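Mitogen-activated protein kinase, putative (Map kinase-like protein) (Leishmania major, PDB 3PG1) probably transfers phosphate from ATP to serine or threonine residues of other proteins, as a mitogen-activated protein kinase of the parasite. Local coordinates at residues Ala8-Leu13 / Ala37-Val42; Ala15-Met20 / Asp96-Phe101. All coordinates share one frame; numbering follows the deposited sequence.

Interaction 1 (Ala8-Leu13 / Ala37-Val42)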
ATOM      1  N   ALA A   8      11.355  -4.056  26.523  1.00 95.40           N
ATOM      2  CA  ALA A   8      12.779  -3.858  26.258  1.00 94.41           C
ATOM      3  C   ALA A   8      12.977  -2.936  25.047  1.00 95.26           C
ATOM      4  O   ALA A   8      13.899  -2.114  25.057  1.00 94.70           O
ATOM      5  CB  ALA A   8      13.455  -5.198  26.012  1.00 95.56           C
ATOM      6  N   ALA A   9      12.110  -3.077  24.012  1.00 89.23           N
ATOM      7  CA  ALA A   9      12.139  -2.276  22.784  1.00 86.43           C
ATOM      8  C   ALA A   9      11.976  -0.780  23.099  1.00 89.24           C
ATOM      9  O   ALA A   9      12.752   0.036  22.605  1.00 88.05           O
ATOM     10  CB  ALA A   9      11.049  -2.739  21.831  1.00 86.07           C
ATOM     11  N   MET A  10      11.000  -0.445  23.962  1.00 86.19           N
ATOM     12  CA  MET A  10      10.703   0.910  24.422  1.00 86.33           C
ATOM     13  C   MET A  10      11.890   1.488  25.218  1.00 88.84           C
ATOM     14  O   MET A  10      12.315   2.613  24.947  1.00 88.03           O
ATOM     15  CB  MET A  10       9.423   0.893  25.271  1.00 90.75           C
ATOM     16  CG  MET A  10       8.986   2.254  25.729  1.00 96.23           C
ATOM     17  SD  MET A  10       7.282   2.600  25.283  1.00101.55           S
ATOM     18  CE  MET A  10       6.419   1.716  26.589  1.00101.13           C
ATOM     19  N   ARG A  11      12.425   0.702  26.182  1.00 84.01           N
ATOM     20  CA  ARG A  11      13.563   1.063  27.027  1.00 83.79           C
ATOM     21  C   ARG A  11      14.816   1.330  26.170  1.00 83.13           C
ATOM     22  O   ARG A  11      15.477   2.352  26.377  1.00 82.25           O
ATOM     23  CB  ARG A  11      13.792  -0.033  28.093  1.00 85.29           C
ATOM     24  CG  ARG A  11      15.002   0.156  29.017  1.00 93.44           C
ATOM     25  CD  ARG A  11      15.010  -0.816  30.200  1.00102.78           C
ATOM     26  NE  ARG A  11      14.857  -2.221  29.803  1.00108.44           N
ATOM     27  CZ  ARG A  11      13.788  -2.966  30.069  1.00121.42           C
ATOM     28  NH1 ARG A  11      12.769  -2.458  30.752  1.00106.75           N
ATOM     29  NH2 ARG A  11      13.728  -4.224  29.651  1.00107.80           N
ATOM     30  N   ASP A  12      15.104   0.443  25.181  1.00 76.95           N
ATOM     31  CA  ASP A  12      16.241   0.592  24.256  1.00 75.28           C
ATOM     32  C   ASP A  12      16.115   1.892  23.438  1.00 75.70           C
ATOM     33  O   ASP A  12      17.072   2.674  23.380  1.00 75.34           O
ATOM     34  CB  ASP A  12      16.379  -0.628  23.310  1.00 76.02           C
ATOM     35  CG  ASP A  12      16.972  -1.894  23.928  1.00 85.34           C
ATOM     36  OD1 ASP A  12      17.604  -1.794  25.010  1.00 85.95           O
ATOM     37  OD2 ASP A  12      16.849  -2.976  23.302  1.00 89.63           O
ATOM     38  N   LEU A  13      14.923   2.128  22.850  1.00 68.75           N
ATOM     39  CA  LEU A  13      14.638   3.319  22.057  1.00 66.64           C
ATOM     40  C   LEU A  13      14.766   4.612  22.868  1.00 71.30           C
ATOM     41  O   LEU A  13      15.415   5.546  22.391  1.00 69.99           O
ATOM     42  CB  LEU A  13      13.257   3.235  21.389  1.00 65.21           C
ATOM     43  CG  LEU A  13      12.919   4.365  20.396  1.00 67.69           C
ATOM     44  CD1 LEU A  13      13.784   4.298  19.157  1.00 67.17           C
ATOM     45  CD2 LEU A  13      11.471   4.328  20.014  1.00 67.63           C
ATOM     46  N   ALA A  37      11.095  -2.825  15.435  1.00 84.85           N
ATOM     47  CA  ALA A  37      10.090  -2.587  16.469  1.00 83.71           C
ATOM     48  C   ALA A  37       9.538  -1.172  16.298  1.00 82.41           C
ATOM     49  O   ALA A  37      10.286  -0.259  15.945  1.00 80.45           O
ATOM     50  CB  ALA A  37      10.712  -2.740  17.850  1.00 86.01           C
ATOM     51  N   VAL A  38       8.231  -0.997  16.530  1.00 76.51           N
ATOM     52  CA  VAL A  38       7.566   0.298  16.389  1.00 74.37           C
ATOM     53  C   VAL A  38       7.024   0.771  17.739  1.00 79.56           C
ATOM     54  O   VAL A  38       6.382  -0.001  18.455  1.00 81.97           O
ATOM     55  CB  VAL A  38       6.463   0.293  15.287  1.00 76.34           C
ATOM     56  CG1 VAL A  38       5.975   1.711  14.985  1.00 75.29           C
ATOM     57  CG2 VAL A  38       6.952  -0.380  14.007  1.00 74.54           C
ATOM     58  N   CYS A  39       7.283   2.048  18.076  1.00 73.48           N
ATOM     59  CA  CYS A  39       6.785   2.692  19.284  1.00 73.97           C
ATOM     60  C   CYS A  39       6.044   3.965  18.926  1.00 76.59           C
ATOM     61  O   CYS A  39       6.472   4.697  18.035  1.00 73.82           O
ATOM     62  CB  CYS A  39       7.922   2.975  20.260  1.00 75.01           C
ATOM     63  SG  CYS A  39       8.410   1.551  21.261  1.00 80.21           S
ATOM     64  N   ALA A  40       4.939   4.234  19.623  1.00 75.52           N
ATOM     65  CA  ALA A  40       4.192   5.466  19.427  1.00 76.19           C
ATOM     66  C   ALA A  40       4.780   6.531  20.367  1.00 82.90           C
ATOM     67  O   ALA A  40       4.862   6.325  21.584  1.00 84.24           O
ATOM     68  CB  ALA A  40       2.717   5.247  19.711  1.00 78.55           C
ATOM     69  N   GLY A  41       5.244   7.622  19.771  1.00 79.02           N
ATOM     70  CA  GLY A  41       5.836   8.746  20.480  1.00 80.18           C
ATOM     71  C   GLY A  41       5.212  10.061  20.066  1.00 85.05           C
ATOM     72  O   GLY A  41       4.159  10.076  19.419  1.00 84.51           O
ATOM     73  N   VAL A  42       5.859  11.178  20.442  1.00 82.12           N
ATOM     74  CA  VAL A  42       5.409  12.534  20.121  1.00 82.36           C
ATOM     75  C   VAL A  42       6.630  13.384  19.714  1.00 83.89           C
ATOM     76  O   VAL A  42       7.687  13.255  20.333  1.00 83.19           O
ATOM     77  CB  VAL A  42       4.612  13.134  21.326  1.00 90.14           C
ATOM     78  CG1 VAL A  42       4.546  14.652  21.285  1.00 91.19           C
ATOM     79  CG2 VAL A  42       3.204  12.558  21.410  1.00 91.01           C
TER

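Interaction 2 (Ala15-Met20 / Asp96-Phe101)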
ATOM      1  N   ALA A  15      16.513   5.299  25.660  1.00 72.45           N
ATOM      2  CA  ALA A  15      17.941   5.522  25.944  1.00 72.20           C
ATOM      3  C   ALA A  15      18.697   6.012  24.697  1.00 71.18           C
ATOM      4  O   ALA A  15      19.393   7.024  24.772  1.00 69.06           O
ATOM      5  CB  ALA A  15      18.574   4.247  26.482  1.00 73.59           C
ATOM      6  N   GLU A  16      18.515   5.324  23.542  1.00 64.56           N
ATOM      7  CA  GLU A  16      19.184   5.708  22.295  1.00 62.87           C
ATOM      8  C   GLU A  16      18.800   7.114  21.834  1.00 66.07           C
ATOM      9  O   GLU A  16      19.684   7.886  21.457  1.00 66.24           O
ATOM     10  CB  GLU A  16      18.944   4.669  21.195  1.00 61.92           C
ATOM     11  CG  GLU A  16      19.739   3.393  21.419  1.00 70.39           C
ATOM     12  CD  GLU A  16      19.141   2.131  20.823  1.00 84.77           C
ATOM     13  OE1 GLU A  16      18.273   2.228  19.923  1.00 63.18           O
ATOM     14  OE2 GLU A  16      19.559   1.032  21.250  1.00 77.47           O
ATOM     15  N   LEU A  17      17.491   7.452  21.888  1.00 61.70           N
ATOM     16  CA  LEU A  17      16.999   8.783  21.506  1.00 60.75           C
ATOM     17  C   LEU A  17      17.508   9.867  22.474  1.00 67.45           C
ATOM     18  O   LEU A  17      17.740  10.999  22.050  1.00 68.08           O
ATOM     19  CB  LEU A  17      15.467   8.817  21.388  1.00 59.06           C
ATOM     20  CG  LEU A  17      14.837   8.031  20.206  1.00 60.58           C
ATOM     21  CD1 LEU A  17      13.335   8.189  20.198  1.00 61.92           C
ATOM     22  CD2 LEU A  17      15.384   8.493  18.859  1.00 58.41           C
ATOM     23  N   HIS A  18      17.712   9.510  23.750  1.00 66.18           N
ATOM     24  CA  HIS A  18      18.241  10.420  24.779  1.00 69.19           C
ATOM     25  C   HIS A  18      19.702  10.768  24.492  1.00 75.38           C
ATOM     26  O   HIS A  18      20.044  11.949  24.449  1.00 76.03           O
ATOM     27  CB  HIS A  18      18.052   9.842  26.198  1.00 71.46           C
ATOM     28  CG  HIS A  18      16.693  10.103  26.781  1.00 75.71           C
ATOM     29  ND1 HIS A  18      15.782  10.960  26.162  1.00 76.51           N
ATOM     30  CD2 HIS A  18      16.150   9.662  27.940  1.00 79.69           C
ATOM     31  CE1 HIS A  18      14.716  10.981  26.946  1.00 77.44           C
ATOM     32  NE2 HIS A  18      14.890  10.218  28.027  1.00 79.71           N
ATOM     33  N   ALA A  19      20.529   9.738  24.200  1.00 72.79           N
ATOM     34  CA  ALA A  19      21.943   9.846  23.813  1.00 73.83           C
ATOM     35  C   ALA A  19      22.105  10.754  22.571  1.00 79.38           C
ATOM     36  O   ALA A  19      23.114  11.443  22.435  1.00 80.58           O
ATOM     37  CB  ALA A  19      22.502   8.457  23.519  1.00 73.47           C
ATOM     38  N   MET A  20      21.087  10.756  21.687  1.00 75.35           N
ATOM     39  CA  MET A  20      21.029  11.527  20.445  1.00 75.30           C
ATOM     40  C   MET A  20      20.513  12.970  20.606  1.00 80.45           C
ATOM     41  O   MET A  20      20.605  13.742  19.644  1.00 80.32           O
ATOM     42  CB  MET A  20      20.128  10.800  19.437  1.00 75.29           C
ATOM     43  CG  MET A  20      20.770   9.596  18.805  1.00 78.98           C
ATOM     44  SD  MET A  20      19.676   8.821  17.574  1.00 80.57           S
ATOM     45  CE  MET A  20      20.774   7.610  16.946  1.00 77.50           C
ATOM     46  N   ASP A  96      11.102  11.816   9.458  1.00 52.26           N
ATOM     47  CA  ASP A  96      12.493  11.839   9.890  1.00 52.52           C
ATOM     48  C   ASP A  96      13.163  10.494   9.634  1.00 56.52           C
ATOM     49  O   ASP A  96      12.507   9.459   9.589  1.00 52.44           O
ATOM     50  CB  ASP A  96      12.576  12.192  11.382  1.00 54.25           C
ATOM     51  CG  ASP A  96      13.887  12.772  11.853  1.00 57.27           C
ATOM     52  OD1 ASP A  96      14.810  12.906  11.022  1.00 58.46           O
ATOM     53  OD2 ASP A  96      13.995  13.086  13.056  1.00 54.94           O
ATOM     54  N   ILE A  97      14.489  10.534   9.494  1.00 56.77           N
ATOM     55  CA  ILE A  97      15.366   9.388   9.284  1.00 56.90           C
ATOM     56  C   ILE A  97      16.767   9.735   9.821  1.00 62.76           C
ATOM     57  O   ILE A  97      17.282  10.836   9.585  1.00 61.42           O
ATOM     58  CB  ILE A  97      15.379   8.892   7.812  1.00 58.89           C
ATOM     59  CG1 ILE A  97      16.245   7.607   7.672  1.00 59.70           C
ATOM     60  CG2 ILE A  97      15.783  10.021   6.814  1.00 59.61           C
ATOM     61  CD1 ILE A  97      16.179   6.885   6.388  1.00 68.01           C
ATOM     62  N   PHE A  98      17.350   8.802  10.580  1.00 61.52           N
ATOM     63  CA  PHE A  98      18.679   8.941  11.180  1.00 63.46           C
ATOM     64  C   PHE A  98      19.321   7.574  11.373  1.00 72.62           C
ATOM     65  O   PHE A  98      18.624   6.603  11.689  1.00 72.61           O
ATOM     66  CB  PHE A  98      18.692   9.823  12.461  1.00 65.40           C
ATOM     67  CG  PHE A  98      17.539   9.670  13.429  1.00 65.04           C
ATOM     68  CD1 PHE A  98      16.316  10.288  13.187  1.00 66.08           C
ATOM     69  CD2 PHE A  98      17.700   8.976  14.619  1.00 66.46           C
ATOM     70  CE1 PHE A  98      15.249  10.146  14.083  1.00 66.15           C
ATOM     71  CE2 PHE A  98      16.642   8.860  15.529  1.00 68.35           C
ATOM     72  CZ  PHE A  98      15.419   9.434  15.249  1.00 65.17           C
ATOM     73  N   VAL A  99      20.635   7.488  11.103  1.00 72.56           N
ATOM     74  CA  VAL A  99      21.411   6.249  11.159  1.00 73.94           C
ATOM     75  C   VAL A  99      22.560   6.330  12.145  1.00 80.05           C
ATOM     76  O   VAL A  99      23.333   7.294  12.126  1.00 81.60           O
ATOM     77  CB  VAL A  99      21.909   5.788   9.761  1.00 78.79           C
ATOM     78  CG1 VAL A  99      20.803   5.091   8.981  1.00 76.99           C
ATOM     79  CG2 VAL A  99      22.498   6.948   8.953  1.00 79.53           C
ATOM     80  N   HIS A 100      22.667   5.315  13.010  1.00 76.54           N
ATOM     81  CA  HIS A 100      23.752   5.223  13.980  1.00 78.05           C
ATOM     82  C   HIS A 100      24.646   4.069  13.556  1.00 81.52           C
ATOM     83  O   HIS A 100      24.278   2.906  13.728  1.00 79.98           O
ATOM     84  CB  HIS A 100      23.224   5.035  15.418  1.00 79.11           C
ATOM     85  CG  HIS A 100      24.314   4.842  16.444  1.00 85.11           C
ATOM     86  ND1 HIS A 100      24.372   3.700  17.235  1.00 87.39           N
ATOM     87  CD2 HIS A 100      25.373   5.633  16.744  1.00 88.63           C
ATOM     88  CE1 HIS A 100      25.442   3.844  17.997  1.00 88.76           C
ATOM     89  NE2 HIS A 100      26.081   4.986  17.736  1.00 90.15           N
ATOM     90  N   PHE A 101      25.784   4.392  12.939  1.00 79.96           N
ATOM     91  CA  PHE A 101      26.743   3.384  12.504  1.00 81.89           C
ATOM     92  C   PHE A 101      27.803   3.150  13.587  1.00 90.43           C
ATOM     93  O   PHE A 101      28.417   4.105  14.072  1.00 91.35           O
ATOM     94  CB  PHE A 101      27.391   3.773  11.165  1.00 84.30           C
ATOM     95  CG  PHE A 101      26.466   3.748   9.966  1.00 83.22           C
ATOM     96  CD1 PHE A 101      25.847   2.566   9.566  1.00 84.69           C
ATOM     97  CD2 PHE A 101      26.259   4.891   9.203  1.00 84.21           C
ATOM     98  CE1 PHE A 101      24.998   2.544   8.457  1.00 83.48           C
ATOM     99  CE2 PHE A 101      25.426   4.859   8.076  1.00 84.62           C
ATOM    100  CZ  PHE A 101      24.805   3.686   7.711  1.00 81.33           C
TER

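Interaction 1 (Ala8-Leu13 / Ala37-Val42)
Ala-9 and Met-10 on one turn of helix, and Leu-13 on the next, meet Ala-37 and Cys-39 where the helical segment 8-13 crosses strand segment 37-42 at 71°, their axes 8.9 Å apart at the closest point. The backbones come nearest at two pairs: the CA atoms of Ala-9 and Ala-37 lie 6.6 Å apart, those of Met-10 and Cys-39 6.7 Å. At the alanine pair the two methyls meet, CB of Ala-9 resting on CB of Ala-37 at 4.0 Å. Strand 36-42 is second in the five-stranded antiparallel sheet of the kinase N-terminal lobe, running between 25-33 and 48-54, and helix 7-19 packs across one face of that sheet. Cys-39 takes the largest share of the contact, meeting both Met-10 and Leu-13. With SG anti to its carbonyl carbon (chi1 -81°), the sulfur projects at the helix backbone and reaches CA of Met-10 at 4.0 Å and CB of the same residue at 4.2 Å. Leu-13 comes from the following turn and lays CD2 against CB of Cys-39 at 3.8 Å. The same leucine also touches Ile-51 and Arg-53 of strand 48-54, while Ala-9 touches Phe-29 of strand 25-33.

Interaction 2 (Ala15-Met20 / Asp96-Phe101)
A Met-aromatic contact between Met-20 and Phe-98 joins the segment 15-20, which carries the last turn of helix 7-19, to strand 96-100, an outermost strand of the five-stranded antiparallel sheet in the kinase N-terminal lobe. The backbones stay well apart, the nearest CA atoms, of Met-20 and His-100, being 9.4 Å from each other, and long side chains bridge the interval. Met-20 is extended beyond CG, with both later torsions near trans, which carries its sulfur out to the ring of Phe-98. There SD lies 4.6 Å from the ring centroid, 66° off the normal, an oblique approach whose closest carbon is CD2 of Phe-98, 3.6 Å from SD. Leu-17 adds a second apolar touch on the same aromatic: its CD2 sits at the ring edge, near the plane, 3.6 Å from CE2 of Phe-98, and its side chain runs at about a right angle to that of the phenylalanine. The ring also meets Tyr-110 of the adjacent strand 108-114, their planes about 15° apart, and Met-20 touches that tyrosine too. OE1 of Glu-16, one residue before Leu-17, makes both a salt bridge to Arg-53 and a hydrogen bond with the hydroxyl of Tyr-110. Past the sulfur, the methionine methyl CE ends 3.9 Å from CB of His-100.

Helix 7-19 supplies both contacts and is held differently along its length. Interactions 1 and 2, centred 12 Å apart, take successive parts of it to strands 36-42 and 96-100, the second strand and the far outermost one. Both are apolar, partly buried and distant from the centre of the chain, yet the buried touching residues are Leu-13 and Cys-39 in interaction 1 but Leu-17 alone in interaction 2, whose other partners are partly exposed. Interaction 1 pairs alanine methyls, and a strand cysteine with a leucine and a methionine, at short backbone separation; interaction 2 spans a wider gap, its sulfur a methionine meeting an aromatic ring. Arg-53 of strand 48-54 is a neighbour of both.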